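Local coordinates for putative uncharacterized protein (Trichoplax adhaerens, PDB 5OI9) that probably takes part in centriole assembly as a STIL relative, this N-terminal domain being the part likely to dock partners such as CEP85, at residues V160-M165 and H269-A275; V185-V189 and M344-P350; L256-W260 and G295-V299; N38-T44 and V85-D90. The contacts are given in a common frame with arbitrary orientation. Where two conformers were deposited one is given. Residue numbers count along the deposited sequence, not the author numbering.

Contact 1 of 4, residues V160-M165 and H269-A275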
loop_
_atom_site.group_PDB
_atom_site.type_symbol
_atom_site.label_atom_id
_atom_site.label_comp_id
_atom_site.label_asym_id
_atom_site.label_seq_id
_atom_site.Cartn_x
_atom_site.Cartn_y
_atom_site.Cartn_z
ATOM N N VAL A 160 -8.581 -5.808 3.318
ATOM C CA VAL A 160 -7.181 -5.643 2.943
ATOM C C VAL A 160 -7.069 -4.589 1.854
ATOM O O VAL A 160 -7.797 -4.623 0.853
ATOM C CB VAL A 160 -6.586 -6.985 2.492
ATOM C CG1 VAL A 160 -5.235 -6.771 1.828
ATOM C CG2 VAL A 160 -6.455 -7.933 3.678
ATOM N N ASP A 161 -6.156 -3.638 2.050
ATOM C CA ASP A 161 -5.948 -2.533 1.122
ATOM C C ASP A 161 -4.455 -2.376 0.886
ATOM O O ASP A 161 -3.690 -2.193 1.839
ATOM C CB ASP A 161 -6.551 -1.234 1.673
ATOM C CG ASP A 161 -6.687 -0.148 0.616
ATOM O OD1 ASP A 161 -5.914 -0.149 -0.366
ATOM O OD2 ASP A 161 -7.576 0.715 0.773
ATOM N N ILE A 162 -4.041 -2.446 -0.384
ATOM C CA ILE A 162 -2.631 -2.272 -0.721
ATOM C C ILE A 162 -2.139 -0.896 -0.294
ATOM O O ILE A 162 -0.960 -0.724 0.037
ATOM C CB ILE A 162 -2.409 -2.509 -2.229
ATOM C CG1 ILE A 162 -2.956 -3.874 -2.641
ATOM C CG2 ILE A 162 -0.932 -2.416 -2.581
ATOM C CD1 ILE A 162 -2.756 -4.189 -4.107
ATOM N N LYS A 163 -3.030 0.101 -0.276
ATOM C CA LYS A 163 -2.645 1.444 0.144
ATOM C C LYS A 163 -2.196 1.491 1.599
ATOM O O LYS A 163 -1.462 2.408 1.981
ATOM C CB LYS A 163 -3.805 2.420 -0.074
ATOM C CG LYS A 163 -4.199 2.605 -1.531
ATOM C CD LYS A 163 -5.316 3.631 -1.681
ATOM C CE LYS A 163 -6.626 3.123 -1.102
ATOM N NZ LYS A 163 -7.135 1.932 -1.839
ATOM N N ASP A 164 -2.615 0.525 2.419
ATOM C CA ASP A 164 -2.168 0.467 3.805
ATOM C C ASP A 164 -0.730 -0.014 3.942
ATOM O O ASP A 164 -0.188 0.020 5.051
ATOM C CB ASP A 164 -3.082 -0.450 4.621
ATOM C CG ASP A 164 -4.508 0.056 4.691
ATOM O OD1 ASP A 164 -4.704 1.289 4.701
ATOM O OD2 ASP A 164 -5.434 -0.781 4.742
HETATM N N MSE A 165 -0.109 -0.462 2.853
HETATM C CA MSE A 165 1.234 -1.036 2.899
HETATM C C MSE A 165 2.340 -0.018 2.627
HETATM O O MSE A 165 3.516 -0.362 2.654
HETATM C CB MSE A 165 1.356 -2.181 1.891
HETATM C CG MSE A 165 0.339 -3.276 2.099
HETATM SE SE MSE A 165 0.489 -4.003 3.891
HETATM C CE MSE A 165 -1.379 -4.508 4.131
ATOM N N HIS A 269 1.283 -11.124 -7.163
ATOM C CA HIS A 269 0.514 -9.891 -7.083
ATOM C C HIS A 269 0.713 -9.258 -5.709
ATOM O O HIS A 269 0.587 -9.952 -4.689
ATOM C CB HIS A 269 -0.967 -10.172 -7.335
ATOM C CG HIS A 269 -1.775 -8.949 -7.641
ATOM N ND1 HIS A 269 -2.101 -8.012 -6.685
ATOM C CD2 HIS A 269 -2.333 -8.516 -8.796
ATOM C CE1 HIS A 269 -2.821 -7.051 -7.237
ATOM N NE2 HIS A 269 -2.976 -7.333 -8.518
ATOM N N PRO A 270 1.035 -7.963 -5.632
ATOM C CA PRO A 270 1.289 -7.350 -4.316
ATOM C C PRO A 270 0.103 -7.414 -3.366
ATOM O O PRO A 270 0.295 -7.267 -2.152
ATOM C CB PRO A 270 1.655 -5.898 -4.663
ATOM C CG PRO A 270 1.155 -5.682 -6.056
ATOM C CD PRO A 270 1.217 -7.012 -6.741
ATOM N N TYR A 271 -1.112 -7.636 -3.871
ATOM C CA TYR A 271 -2.259 -7.798 -2.984
ATOM C C TYR A 271 -2.122 -9.040 -2.109
ATOM O O TYR A 271 -2.600 -9.047 -0.970
ATOM C CB TYR A 271 -3.550 -7.866 -3.801
ATOM C CG TYR A 271 -4.803 -8.029 -2.968
ATOM C CD1 TYR A 271 -5.452 -6.922 -2.434
ATOM C CD2 TYR A 271 -5.340 -9.286 -2.720
ATOM C CE1 TYR A 271 -6.595 -7.062 -1.675
ATOM C CE2 TYR A 271 -6.485 -9.435 -1.962
ATOM C CZ TYR A 271 -7.109 -8.319 -1.441
ATOM O OH TYR A 271 -8.250 -8.460 -0.688
ATOM N N VAL A 272 -1.485 -10.095 -2.624
ATOM C CA VAL A 272 -1.309 -11.317 -1.843
ATOM C C VAL A 272 -0.401 -11.057 -0.649
ATOM O O VAL A 272 -0.722 -11.421 0.489
ATOM C CB VAL A 272 -0.760 -12.447 -2.732
ATOM C CG1 VAL A 272 -0.485 -13.690 -1.899
ATOM C CG2 VAL A 272 -1.735 -12.753 -3.858
ATOM N N TRP A 273 0.752 -10.433 -0.896
ATOM C CA TRP A 273 1.639 -10.034 0.190
ATOM C C TRP A 273 0.926 -9.118 1.177
ATOM O O TRP A 273 1.128 -9.226 2.392
ATOM C CB TRP A 273 2.876 -9.351 -0.387
ATOM C CG TRP A 273 3.839 -8.814 0.627
ATOM C CD1 TRP A 273 4.864 -9.488 1.225
ATOM C CD2 TRP A 273 3.887 -7.476 1.139
ATOM N NE1 TRP A 273 5.539 -8.657 2.086
ATOM C CE2 TRP A 273 4.961 -7.416 2.049
ATOM C CE3 TRP A 273 3.125 -6.325 0.918
ATOM C CZ2 TRP A 273 5.293 -6.249 2.737
ATOM C CZ3 TRP A 273 3.454 -5.168 1.605
ATOM C CH2 TRP A 273 4.527 -5.140 2.504
ATOM N N SER A 274 0.072 -8.222 0.671
ATOM C CA SER A 274 -0.653 -7.308 1.547
ATOM C C SER A 274 -1.597 -8.063 2.473
ATOM O O SER A 274 -1.728 -7.719 3.655
ATOM C CB SER A 274 -1.422 -6.283 0.715
ATOM O OG SER A 274 -0.542 -5.510 -0.086
ATOM N N ALA A 275 -2.263 -9.099 1.954
ATOM C CA ALA A 275 -3.129 -9.914 2.800
ATOM C C ALA A 275 -2.319 -10.673 3.844
ATOM O O ALA A 275 -2.731 -10.766 5.007
ATOM C CB ALA A 275 -3.945 -10.874 1.938
HETATM O O HOH W 1 -9.697 -6.405 0.039
#

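Contact 2 of 4, residues V185-V189 and M344-P350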
loop_
_atom_site.group_PDB
_atom_site.type_symbol
_atom_site.label_atom_id
_atom_site.label_comp_id
_atom_site.label_asym_id
_atom_site.label_seq_id
_atom_site.Cartn_x
_atom_site.Cartn_y
_atom_site.Cartn_z
ATOM N N VAL A 185 10.159 19.587 -5.663
ATOM C CA VAL A 185 9.271 18.563 -5.128
ATOM C C VAL A 185 10.125 17.395 -4.656
ATOM O O VAL A 185 10.839 16.777 -5.452
ATOM C CB VAL A 185 8.245 18.106 -6.178
ATOM C CG1 VAL A 185 7.307 17.060 -5.593
ATOM C CG2 VAL A 185 7.469 19.292 -6.720
ATOM N N THR A 186 10.067 17.104 -3.360
ATOM C CA THR A 186 10.724 15.941 -2.776
ATOM C C THR A 186 9.657 14.990 -2.254
ATOM O O THR A 186 8.728 15.416 -1.559
ATOM C CB THR A 186 11.675 16.342 -1.643
ATOM O OG1 THR A 186 12.738 17.148 -2.166
ATOM C CG2 THR A 186 12.264 15.107 -0.979
ATOM N N SER A 187 9.788 13.707 -2.588
ATOM C CA SER A 187 8.829 12.683 -2.195
ATOM C C SER A 187 9.541 11.595 -1.406
ATOM O O SER A 187 10.592 11.105 -1.828
ATOM C CB SER A 187 8.140 12.074 -3.418
ATOM O OG SER A 187 9.060 11.327 -4.197
ATOM N N GLY A 188 8.963 11.215 -0.273
ATOM C CA GLY A 188 9.512 10.150 0.542
ATOM C C GLY A 188 8.455 9.113 0.854
ATOM O O GLY A 188 7.270 9.423 0.986
ATOM N N VAL A 189 8.903 7.864 0.968
ATOM C CA VAL A 189 8.011 6.734 1.198
ATOM C C VAL A 189 8.645 5.795 2.218
ATOM O O VAL A 189 9.871 5.706 2.333
ATOM C CB VAL A 189 7.696 5.981 -0.118
ATOM C CG1 VAL A 189 8.922 5.223 -0.615
ATOM C CG2 VAL A 189 6.508 5.044 0.059
HETATM N N MSE A 344 4.909 15.104 -13.706
HETATM C CA MSE A 344 6.257 14.840 -13.244
HETATM C C MSE A 344 6.340 13.406 -12.717
HETATM O O MSE A 344 5.474 12.968 -11.963
HETATM C CB MSE A 344 6.626 15.863 -12.176
HETATM C CG MSE A 344 7.712 15.463 -11.218
HETATM SE SE MSE A 344 7.717 16.726 -9.727
HETATM C CE MSE A 344 9.309 16.127 -8.841
ATOM N N ARG A 345 7.366 12.672 -13.140
ATOM C CA ARG A 345 7.567 11.291 -12.725
ATOM C C ARG A 345 8.774 11.197 -11.804
ATOM O O ARG A 345 9.858 11.679 -12.145
ATOM C CB ARG A 345 7.755 10.360 -13.930
ATOM C CG ARG A 345 8.147 8.942 -13.525
ATOM C CD ARG A 345 7.843 7.917 -14.607
ATOM N NE ARG A 345 6.415 7.829 -14.904
ATOM C CZ ARG A 345 5.853 6.843 -15.599
ATOM N NH1 ARG A 345 6.593 5.847 -16.065
ATOM N NH2 ARG A 345 4.547 6.849 -15.824
ATOM N N LEU A 346 8.575 10.583 -10.641
ATOM C CA LEU A 346 9.639 10.286 -9.695
ATOM C C LEU A 346 9.761 8.778 -9.531
ATOM O O LEU A 346 8.751 8.067 -9.478
ATOM C CB LEU A 346 9.377 10.942 -8.336
ATOM C CG LEU A 346 9.433 12.469 -8.301
ATOM C CD1 LEU A 346 8.941 13.007 -6.964
ATOM C CD2 LEU A 346 10.851 12.946 -8.585
ATOM N N GLN A 347 10.999 8.299 -9.457
ATOM C CA GLN A 347 11.302 6.884 -9.287
ATOM C C GLN A 347 11.884 6.668 -7.896
ATOM O O GLN A 347 12.843 7.346 -7.510
ATOM C CB GLN A 347 12.293 6.410 -10.355
ATOM C CG GLN A 347 11.834 6.646 -11.788
ATOM C CD GLN A 347 10.837 5.607 -12.264
ATOM O OE1 GLN A 347 11.215 4.502 -12.654
ATOM N NE2 GLN A 347 9.556 5.958 -12.238
ATOM N N LEU A 348 11.302 5.740 -7.144
ATOM C CA LEU A 348 11.741 5.461 -5.779
ATOM C C LEU A 348 12.061 3.977 -5.665
ATOM O O LEU A 348 11.165 3.134 -5.770
ATOM C CB LEU A 348 10.678 5.873 -4.752
ATOM C CG LEU A 348 10.416 7.371 -4.531
ATOM C CD1 LEU A 348 9.622 7.984 -5.675
ATOM C CD2 LEU A 348 9.707 7.633 -3.208
ATOM N N VAL A 349 13.338 3.662 -5.465
ATOM C CA VAL A 349 13.783 2.296 -5.193
ATOM C C VAL A 349 14.365 2.285 -3.784
ATOM O O VAL A 349 15.587 2.406 -3.612
ATOM C CB VAL A 349 14.798 1.807 -6.239
ATOM C CG1 VAL A 349 15.182 0.356 -5.981
ATOM C CG2 VAL A 349 14.234 1.964 -7.645
ATOM N N PRO A 350 13.534 2.159 -2.755
ATOM C CA PRO A 350 14.020 2.292 -1.380
ATOM C C PRO A 350 14.677 1.014 -0.881
ATOM O O PRO A 350 14.421 -0.085 -1.375
ATOM C CB PRO A 350 12.741 2.591 -0.593
ATOM C CG PRO A 350 11.671 1.891 -1.359
ATOM C CD PRO A 350 12.079 1.929 -2.813
#

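Contact 3 of 4, residues L256-W260 and G295-V299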
loop_
_atom_site.group_PDB
_atom_site.type_symbol
_atom_site.label_atom_id
_atom_site.label_comp_id
_atom_site.label_asym_id
_atom_site.label_seq_id
_atom_site.Cartn_x
_atom_site.Cartn_y
_atom_site.Cartn_z
ATOM N N LEU A 256 -7.932 -19.285 13.720
ATOM C CA LEU A 256 -7.547 -19.013 12.343
ATOM C C LEU A 256 -6.199 -19.648 12.032
ATOM O O LEU A 256 -5.303 -19.674 12.881
ATOM C CB LEU A 256 -7.495 -17.505 12.083
ATOM C CG LEU A 256 -8.836 -16.773 12.192
ATOM C CD1 LEU A 256 -8.651 -15.270 12.079
ATOM C CD2 LEU A 256 -9.800 -17.281 11.124
ATOM N N VAL A 257 -6.059 -20.156 10.808
ATOM C CA VAL A 257 -4.837 -20.813 10.361
ATOM C C VAL A 257 -4.265 -20.194 9.097
ATOM O O VAL A 257 -3.260 -20.692 8.580
ATOM C CB VAL A 257 -5.055 -22.325 10.154
ATOM C CG1 VAL A 257 -5.317 -23.014 11.487
ATOM C CG2 VAL A 257 -6.207 -22.562 9.181
ATOM N N GLY A 258 -4.871 -19.135 8.576
ATOM C CA GLY A 258 -4.360 -18.522 7.365
ATOM C C GLY A 258 -5.425 -17.672 6.696
ATOM O O GLY A 258 -6.346 -17.179 7.345
ATOM N N ILE A 259 -5.266 -17.515 5.382
ATOM C CA ILE A 259 -6.070 -16.594 4.587
ATOM C C ILE A 259 -6.415 -17.243 3.255
ATOM O O ILE A 259 -5.804 -18.228 2.836
ATOM C CB ILE A 259 -5.340 -15.257 4.327
ATOM C CG1 ILE A 259 -4.055 -15.510 3.532
ATOM C CG2 ILE A 259 -5.036 -14.540 5.629
ATOM C CD1 ILE A 259 -3.300 -14.242 3.151
ATOM N N TRP A 260 -7.418 -16.673 2.590
ATOM C CA TRP A 260 -7.694 -16.971 1.195
ATOM C C TRP A 260 -7.709 -15.667 0.410
ATOM O O TRP A 260 -8.067 -14.610 0.938
ATOM C CB TRP A 260 -9.020 -17.734 1.011
ATOM C CG TRP A 260 -10.248 -17.004 1.461
ATOM C CD1 TRP A 260 -10.869 -17.112 2.674
ATOM C CD2 TRP A 260 -11.021 -16.070 0.698
ATOM N NE1 TRP A 260 -11.974 -16.297 2.714
ATOM C CE2 TRP A 260 -12.089 -15.646 1.515
ATOM C CE3 TRP A 260 -10.911 -15.546 -0.594
ATOM C CZ2 TRP A 260 -13.039 -14.721 1.083
ATOM C CZ3 TRP A 260 -11.853 -14.624 -1.021
ATOM C CH2 TRP A 260 -12.904 -14.223 -0.185
ATOM N N GLY A 295 4.189 -21.053 10.168
ATOM C CA GLY A 295 3.717 -21.204 8.809
ATOM C C GLY A 295 2.204 -21.196 8.792
ATOM O O GLY A 295 1.571 -21.854 9.624
ATOM N N PHE A 296 1.604 -20.440 7.880
ATOM C CA PHE A 296 0.157 -20.388 7.765
ATOM C C PHE A 296 -0.232 -20.651 6.319
ATOM O O PHE A 296 0.592 -20.567 5.406
ATOM C CB PHE A 296 -0.416 -19.047 8.255
ATOM C CG PHE A 296 0.067 -17.849 7.484
ATOM C CD1 PHE A 296 -0.670 -17.347 6.423
ATOM C CD2 PHE A 296 1.245 -17.211 7.836
ATOM C CE1 PHE A 296 -0.236 -16.236 5.721
ATOM C CE2 PHE A 296 1.685 -16.101 7.139
ATOM C CZ PHE A 296 0.944 -15.613 6.079
ATOM N N ILE A 297 -1.490 -20.991 6.125
ATOM C CA ILE A 297 -1.943 -21.477 4.829
ATOM C C ILE A 297 -2.517 -20.318 4.031
ATOM O O ILE A 297 -3.120 -19.387 4.575
ATOM C CB ILE A 297 -2.965 -22.625 4.985
ATOM C CG1 ILE A 297 -3.185 -23.330 3.644
ATOM C CG2 ILE A 297 -4.284 -22.106 5.550
ATOM C CD1 ILE A 297 -3.819 -24.696 3.765
ATOM N N LEU A 298 -2.295 -20.368 2.722
ATOM C CA LEU A 298 -2.907 -19.450 1.773
ATOM C C LEU A 298 -3.642 -20.279 0.733
ATOM O O LEU A 298 -3.028 -21.101 0.048
ATOM C CB LEU A 298 -1.859 -18.552 1.109
ATOM C CG LEU A 298 -2.282 -17.856 -0.188
ATOM C CD1 LEU A 298 -3.388 -16.842 0.064
ATOM C CD2 LEU A 298 -1.075 -17.193 -0.843
ATOM N N VAL A 299 -4.953 -20.086 0.640
ATOM C CA VAL A 299 -5.766 -20.689 -0.408
ATOM C C VAL A 299 -5.939 -19.628 -1.484
ATOM O O VAL A 299 -6.641 -18.632 -1.281
ATOM C CB VAL A 299 -7.116 -21.184 0.130
ATOM C CG1 VAL A 299 -7.907 -21.866 -0.969
ATOM C CG2 VAL A 299 -6.900 -22.135 1.299
#

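Contact 4 of 4, residues N38-T44 and V85-D90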
loop_
_atom_site.group_PDB
_atom_site.type_symbol
_atom_site.label_atom_id
_atom_site.label_comp_id
_atom_site.label_asym_id
_atom_site.label_seq_id
_atom_site.Cartn_x
_atom_site.Cartn_y
_atom_site.Cartn_z
ATOM N N ASN A 38 10.938 -1.069 -7.465
ATOM C CA ASN A 38 10.764 0.298 -7.941
ATOM C C ASN A 38 9.338 0.769 -7.672
ATOM O O ASN A 38 8.373 0.075 -8.012
ATOM C CB ASN A 38 11.091 0.379 -9.439
ATOM C CG ASN A 38 10.984 1.789 -10.011
ATOM O OD1 ASN A 38 9.998 2.497 -9.798
ATOM N ND2 ASN A 38 11.997 2.188 -10.773
ATOM N N LEU A 39 9.209 1.950 -7.071
ATOM C CA LEU A 39 7.924 2.616 -6.886
ATOM C C LEU A 39 7.909 3.881 -7.737
ATOM O O LEU A 39 8.784 4.742 -7.590
ATOM C CB LEU A 39 7.682 2.948 -5.413
ATOM C CG LEU A 39 6.376 3.679 -5.090
ATOM C CD1 LEU A 39 5.175 2.821 -5.459
ATOM C CD2 LEU A 39 6.318 4.088 -3.622
ATOM N N THR A 40 6.925 3.988 -8.624
ATOM C CA THR A 40 6.809 5.109 -9.548
ATOM C C THR A 40 5.731 6.069 -9.061
ATOM O O THR A 40 4.632 5.639 -8.692
ATOM C CB THR A 40 6.478 4.615 -10.959
ATOM O OG1 THR A 40 7.602 3.903 -11.493
ATOM C CG2 THR A 40 6.131 5.777 -11.884
ATOM N N ILE A 41 6.046 7.362 -9.061
ATOM C CA ILE A 41 5.113 8.415 -8.674
ATOM C C ILE A 41 4.951 9.361 -9.858
ATOM O O ILE A 41 5.943 9.909 -10.355
ATOM C CB ILE A 41 5.606 9.183 -7.435
ATOM C CG1 ILE A 41 6.012 8.220 -6.316
ATOM C CG2 ILE A 41 4.545 10.164 -6.950
ATOM C CD1 ILE A 41 4.875 7.396 -5.757
ATOM N N ASP A 42 3.713 9.555 -10.308
ATOM C CA ASP A 42 3.388 10.533 -11.342
ATOM C C ASP A 42 2.533 11.632 -10.723
ATOM O O ASP A 42 1.478 11.348 -10.149
ATOM C CB ASP A 42 2.653 9.883 -12.515
ATOM C CG ASP A 42 3.526 8.916 -13.292
ATOM O OD1 ASP A 42 4.761 9.100 -13.301
ATOM O OD2 ASP A 42 2.976 7.974 -13.897
ATOM N N ILE A 43 2.988 12.878 -10.845
ATOM C CA ILE A 43 2.332 14.035 -10.242
ATOM C C ILE A 43 2.009 15.026 -11.351
ATOM O O ILE A 43 2.912 15.480 -12.062
ATOM C CB ILE A 43 3.214 14.699 -9.173
ATOM C CG1 ILE A 43 3.764 13.658 -8.198
ATOM C CG2 ILE A 43 2.434 15.775 -8.427
ATOM C CD1 ILE A 43 4.651 14.253 -7.126
ATOM N N THR A 44 0.733 15.376 -11.489
ATOM C CA THR A 44 0.341 16.296 -12.548
ATOM C C THR A 44 0.741 17.724 -12.201
ATOM O O THR A 44 0.745 18.130 -11.034
ATOM C CB THR A 44 -1.168 16.237 -12.799
ATOM O OG1 THR A 44 -1.865 16.795 -11.676
ATOM C CG2 THR A 44 -1.616 14.801 -13.015
ATOM N N VAL A 85 3.946 -1.181 -9.445
ATOM C CA VAL A 85 3.068 -0.283 -8.705
ATOM C C VAL A 85 3.378 1.158 -9.085
ATOM O O VAL A 85 4.540 1.583 -9.061
ATOM C CB VAL A 85 3.220 -0.494 -7.190
ATOM C CG1 VAL A 85 2.262 0.410 -6.436
ATOM C CG2 VAL A 85 2.982 -1.949 -6.832
ATOM N N ILE A 86 2.334 1.911 -9.427
ATOM C CA ILE A 86 2.438 3.323 -9.771
ATOM C C ILE A 86 1.377 4.087 -8.991
ATOM O O ILE A 86 0.214 3.669 -8.947
ATOM C CB ILE A 86 2.261 3.560 -11.283
ATOM C CG1 ILE A 86 3.366 2.854 -12.073
ATOM C CG2 ILE A 86 2.246 5.053 -11.594
ATOM C CD1 ILE A 86 3.283 3.074 -13.567
ATOM N N ILE A 87 1.774 5.197 -8.377
ATOM C CA ILE A 87 0.849 6.103 -7.704
ATOM C C ILE A 87 0.614 7.294 -8.623
ATOM O O ILE A 87 1.561 7.999 -8.989
ATOM C CB ILE A 87 1.388 6.556 -6.338
ATOM C CG1 ILE A 87 1.784 5.348 -5.484
ATOM C CG2 ILE A 87 0.358 7.411 -5.613
ATOM C CD1 ILE A 87 0.656 4.375 -5.247
ATOM N N ASN A 88 -0.642 7.519 -9.001
ATOM C CA ASN A 88 -1.015 8.611 -9.899
ATOM C C ASN A 88 -1.628 9.725 -9.057
ATOM O O ASN A 88 -2.778 9.627 -8.626
ATOM C CB ASN A 88 -1.985 8.124 -10.971
ATOM C CG ASN A 88 -2.229 9.160 -12.056
ATOM O OD1 ASN A 88 -1.338 9.935 -12.403
ATOM N ND2 ASN A 88 -3.443 9.181 -12.593
ATOM N N ILE A 89 -0.861 10.788 -8.834
ATOM C CA ILE A 89 -1.278 11.911 -7.999
ATOM C C ILE A 89 -1.787 13.022 -8.907
ATOM O O ILE A 89 -1.029 13.560 -9.725
ATOM C CB ILE A 89 -0.124 12.408 -7.115
ATOM C CG1 ILE A 89 0.427 11.265 -6.260
ATOM C CG2 ILE A 89 -0.577 13.568 -6.243
ATOM C CD1 ILE A 89 1.562 11.677 -5.344
ATOM N N ASP A 90 -3.067 13.384 -8.758
ATOM C CA ASP A 90 -3.667 14.371 -9.649
ATOM C C ASP A 90 -4.679 15.287 -8.965
ATOM O O ASP A 90 -5.409 16.002 -9.663
ATOM C CB ASP A 90 -4.343 13.672 -10.837
ATOM C CG ASP A 90 -5.527 12.818 -10.418
ATOM O OD1 ASP A 90 -5.557 12.370 -9.251
ATOM O OD2 ASP A 90 -6.427 12.594 -11.253
HETATM O O HOH W 2 7.378 1.500 -10.456
HETATM O O HOH W 3 -4.407 17.021 -12.290
#

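Contact 1 of 4, residues V160-M165 and H269-A275
An N-capped helix start meets a short 3-10 turn here, so that the beginning of helix 270-281 packs on the loop leading from helix 139-155 into strand 167-176. H269 is the N-cap: its ND1 accepts from Y271 N at 3.0 Å, and the edge of its ring meets the tip of I162, CD1 lying 4.2 Å from H269 CE1. P270 supplies the carbonyl that S274 will use. Y271 takes I162 CD1 against its CB at 3.8 Å and V160 CG1 against CE1 at 3.8 Å, while a water joins Y271 OH (2.6 Å) to V160 O (2.7 Å). W273 starts out sideways, but its indole reaches M165, a selenomethionine: CZ3 lies 3.7 Å from M165 CB, and SE stands 4.8 Å from the six-membered ring centroid in an oblique Met-aromatic contact. W273 NE1 donates to A194 O. S274 points toward the turn, OG bonded to P270 O at 2.8 Å and only 3.2 Å from M165 CG. A275 closes the row, its CB 4.2 Å from V160 CG2.

Contact 2 of 4, residues V185-V189 and M344-P350
The two strands do not pair edge to edge; they lie in layers, with their axes 8.8 Å apart at closest approach and their directions 35° apart, and the side chains between them do all the work. Apolar packing dominates. At one end the selenomethionine M344, extended along its whole side chain, brings CE to 3.5 Å from V185 CB. At the other, V189 CG1 sits 3.6 Å from L348 CD2 and 4.4 Å from P350 CG. The alternation of the strands sets this pattern: V185, S187 and V189 on one side and M344, L346 and L348 on the other all project into the gap, while T186 and Q347 turn away.

A polar atom meets carbon in the middle. S187 OG is 3.2 Å from L346 CD1 and 3.7 Å from L348 CD1, and this hydroxyl finds its polar partner, through a weak hydrogen bond, in A327 O of its own side of the gap. It is face-to-face packing of two strands that lie apart in one mixed, branched or curled sheet. Strand 180-192 runs between 167-176 and 322-334, strand 343-348 borders 39-44, and I170, L168, L39 and I41 from these neighbours fill in around the contact.

Contact 3 of 4, residues L256-W260 and G295-V299
Parallel pairing joins the two strands of a beta-alpha-beta unit, whose helix 270-281 lies between them in sequence. Three backbone hydrogen bonds, all nearly straight, hold the pair: I297 N to V257 O, I259 N to I297 O and V299 N to I259 O, each 3.0 Å. I259 therefore uses both its N and its O on the partner strand, as does I297. The carbonyls also receive CA-H...O contacts, G258 CA lying 3.2 Å from I297 O and L298 CA 3.3 Å from I259 O. Bonds to the outer neighbours take up other backbone groups: G258 and W260 pair with V233 and G231, and F296 with C313. W260 NE1 is bound by V244 O. On the helix side, I259 CG1 packs on L298 CD1 at 3.8 Å. A CB on G258 would lie about 2.0 Å from I297 O, so this close approach depends on a residue without a side chain. With the facing backbone groups bonded and mostly apolar side chains, the pair suits a buried sheet.

Contact 4 of 4, residues N38-T44 and V85-D90
Five backbone hydrogen bonds zip strand 39-44 to strand 85-97 as a parallel beta pair within a mixed sheet. The shortest is I89 N to D42 O at 2.7 Å; then come I87 N to T40 O at 2.9 Å, D42 N to I87 O at 3.0 Å and T44 N to I89 O at 3.1 Å, while T40 N to V85 O, at 3.4 Å, is weak. T40, D42 and T44 thus do the bonding on one strand, and the register runs T40 opposite I86 through I43 opposite I89. Beyond strand 39-44 lies strand 343-348, and its side chains take the polar ends: D42 OD1 forms a salt bridge with R345, and Q347 bonds both T40 OG1 and N38 ND2.

Packing follows the two faces. I41, I43, I87 and I89 share one face, where I41 CD1 reaches I87 CB at 3.6 Å and I41 CG2 reaches I89 CD1 at 3.7 Å; L168 and I170 cover it. On the other, T40 CB lies 3.7 Å from I86 CG1 and D42 OD2 3.8 Å from I86 CG2. At the far end T44 is the N-cap of helix 45-61, and a water links its OG1, at 2.6 Å, to D90 O, at 3.0 Å.

How the contacts relate
Contacts 2 and 4 are close companions, their centres about 8 Å apart: strands 343-348 and 39-44 are neighbours in the same nine-stranded sheet, tied by the R345-D42 salt bridge, with L348 packing on I41. Contact 3 belongs to the other, seven-stranded sheet, its centre about 34 Å from that of contact 2 and across the chain's centre. Contact 1 lies between: A275 and V272 pack on I259 and L298 of contact 3, and P270 on V85 of contact 4. Along the chain contact 4 closes first, and the segments of contact 1 alternate with those of contacts 2 and 3. Helix 270-281 thus bridges the two sheets within one STIL N-terminal domain.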